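Local coordinates for protein rusticyanin (Thiobacillus ferrooxidans, PDB 2CAK) that carries electrons from cytochrome c552 to the A-type oxidase through a single bound copper ion in the periplasm, at residues P49-F53 with F82-F86. Residues are numbered along the deposited sequence.
Sequences PFPSF and FGHSF. With CU1 (copper (I) ion), chain B.
Two loops of the cupredoxin beta-sandwich meet at the type 1 (blue) copper site. Residues 49-53 end the loop between strands 36-43 and 53-55, with a cis peptide bond before Pro51, and Phe53 opens the second strand. Residues 82-86 run extended into strand 87-89, broken at Gly83 (phi/psi -108/65). From Phe50 to Phe53 and from Phe82 to Phe86 the chains head roughly the same way, 27° apart. The closest CA pair is Phe53 and Phe86, at 8.9 Å. No hydrogen bond links the segments; side chains, mostly aromatic, make the contact.

Metal binding comes from His84, whose ND1 lies 2.1 Å from CU1. Its CA-to-CB bond points toward residues 49-53, with chi1 in the m well and chi2 at -77°. Cys137, His142 and Met147 complete the metal site.

At the more exposed end, the Phe50 ring (chi1 t) touches both Phe82 (chi1 m) and His84. Phe50 CZ is 3.9 Å from Phe82 CZ and lies over one face of the Phe82 ring. The two planes are inclined at 48°, with centroids 5.0 Å apart. Phe50 CE2 meets the edge of the His84 ring, 4.0 Å from its CE1. Phe50 also packs edge-to-face with His142, so it borders two copper ligands.

The buried end holds a T-shaped pair. Phe86 (t) points its edge at the face of Phe53 (m), with centroids 5.3 Å apart and planes at 76°. Phe53 CE1 approaches Phe86 CD1 to 3.7 Å. The backbone carbonyl of Ser85 lies near the Phe53 ring plane, with Ser85 O 3.3 Å from Phe53 CZ.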
loop_
_atom_site.group_PDB
_atom_site.type_symbol
_atom_site.label_atom_id
_atom_site.label_comp_id
_atom_site.label_asym_id
_atom_site.label_seq_id
_atom_site.Cartn_x
_atom_site.Cartn_y
_atom_site.Cartn_z
ATOM N N PRO A 49 -8.437 0.726 12.248
ATOM C CA PRO A 49 -9.342 -0.382 12.032
ATOM C C PRO A 49 -8.705 -1.522 11.244
ATOM O O PRO A 49 -7.989 -1.369 10.270
ATOM C CB PRO A 49 -10.462 0.239 11.175
ATOM C CG PRO A 49 -10.383 1.702 11.380
ATOM C CD PRO A 49 -8.924 1.983 11.697
ATOM N N PHE A 50 -9.042 -2.750 11.686
ATOM C CA PHE A 50 -8.757 -3.955 10.929
ATOM C C PHE A 50 -9.908 -4.223 9.954
ATOM O O PHE A 50 -11.068 -4.291 10.393
ATOM C CB PHE A 50 -8.510 -5.180 11.820
ATOM C CG PHE A 50 -8.224 -6.489 11.142
ATOM C CD1 PHE A 50 -9.253 -7.329 10.742
ATOM C CD2 PHE A 50 -6.902 -6.870 10.888
ATOM C CE1 PHE A 50 -8.987 -8.452 10.089
ATOM C CE2 PHE A 50 -6.630 -8.046 10.210
ATOM C CZ PHE A 50 -7.679 -8.835 9.850
ATOM N N PRO A 51 -9.639 -4.611 8.728
ATOM C CA PRO A 51 -8.373 -4.555 7.973
ATOM C C PRO A 51 -8.323 -3.251 7.168
ATOM O O PRO A 51 -9.323 -2.842 6.592
ATOM C CB PRO A 51 -8.501 -5.783 7.093
ATOM C CG PRO A 51 -9.955 -5.876 6.770
ATOM C CD PRO A 51 -10.701 -5.287 7.914
ATOM N N SER A 52 -7.186 -2.600 7.109
ATOM C CA SER A 52 -7.030 -1.328 6.443
ATOM C C SER A 52 -5.557 -1.075 6.099
ATOM O O SER A 52 -4.695 -1.661 6.739
ATOM C CB SER A 52 -7.533 -0.196 7.296
ATOM O OG SER A 52 -6.783 0.071 8.430
ATOM N N PHE A 53 -5.333 -0.196 5.139
ATOM C CA PHE A 53 -4.029 0.384 4.885
ATOM C C PHE A 53 -3.963 1.801 5.412
ATOM O O PHE A 53 -4.948 2.532 5.300
ATOM C CB PHE A 53 -3.785 0.466 3.374
ATOM C CG PHE A 53 -3.668 -0.841 2.613
ATOM C CD1 PHE A 53 -2.532 -1.627 2.730
ATOM C CD2 PHE A 53 -4.695 -1.289 1.798
ATOM C CE1 PHE A 53 -2.416 -2.770 1.991
ATOM C CE2 PHE A 53 -4.545 -2.429 1.042
ATOM C CZ PHE A 53 -3.425 -3.201 1.149
ATOM N N PHE A 82 -0.886 -11.647 10.699
ATOM C CA PHE A 82 -1.395 -11.626 9.345
ATOM C C PHE A 82 -0.296 -11.253 8.360
ATOM O O PHE A 82 0.515 -10.406 8.660
ATOM C CB PHE A 82 -2.540 -10.609 9.194
ATOM C CG PHE A 82 -3.721 -11.048 10.036
ATOM C CD1 PHE A 82 -3.863 -10.650 11.359
ATOM C CD2 PHE A 82 -4.651 -11.905 9.495
ATOM C CE1 PHE A 82 -4.932 -11.090 12.106
ATOM C CE2 PHE A 82 -5.769 -12.314 10.238
ATOM C CZ PHE A 82 -5.899 -11.903 11.537
ATOM N N GLY A 83 -0.316 -11.852 7.195
ATOM C CA GLY A 83 0.604 -11.555 6.118
ATOM C C GLY A 83 0.058 -10.823 4.925
ATOM O O GLY A 83 0.041 -11.317 3.776
ATOM N N HIS A 84 -0.379 -9.606 5.099
ATOM C CA HIS A 84 -1.075 -8.802 4.103
ATOM C C HIS A 84 -0.206 -8.537 2.895
ATOM O O HIS A 84 1.027 -8.507 2.968
ATOM C CB HIS A 84 -1.423 -7.455 4.761
ATOM C CG HIS A 84 -2.311 -7.507 5.951
ATOM N ND1 HIS A 84 -3.676 -7.701 5.918
ATOM C CD2 HIS A 84 -1.973 -7.318 7.257
ATOM C CE1 HIS A 84 -4.109 -7.629 7.163
ATOM N NE2 HIS A 84 -3.101 -7.412 8.027
ATOM N N SER A 85 -0.861 -8.280 1.777
ATOM C CA SER A 85 -0.163 -7.885 0.552
ATOM C C SER A 85 -0.585 -6.479 0.132
ATOM O O SER A 85 -1.544 -5.912 0.661
ATOM C CB SER A 85 -0.427 -8.849 -0.613
ATOM O OG SER A 85 -1.753 -8.768 -1.104
ATOM N N PHE A 86 0.106 -5.896 -0.825
ATOM C CA PHE A 86 -0.197 -4.596 -1.416
ATOM C C PHE A 86 -0.084 -4.760 -2.936
ATOM O O PHE A 86 1.020 -4.873 -3.467
ATOM C CB PHE A 86 0.766 -3.526 -0.900
ATOM C CG PHE A 86 0.473 -2.116 -1.368
ATOM C CD1 PHE A 86 -0.198 -1.223 -0.527
ATOM C CD2 PHE A 86 0.831 -1.637 -2.596
ATOM C CE1 PHE A 86 -0.484 0.053 -0.938
ATOM C CE2 PHE A 86 0.511 -0.358 -2.974
ATOM C CZ PHE A 86 -0.126 0.527 -2.178
HETATM CU CU CU1 B . -4.932 -8.073 4.329
#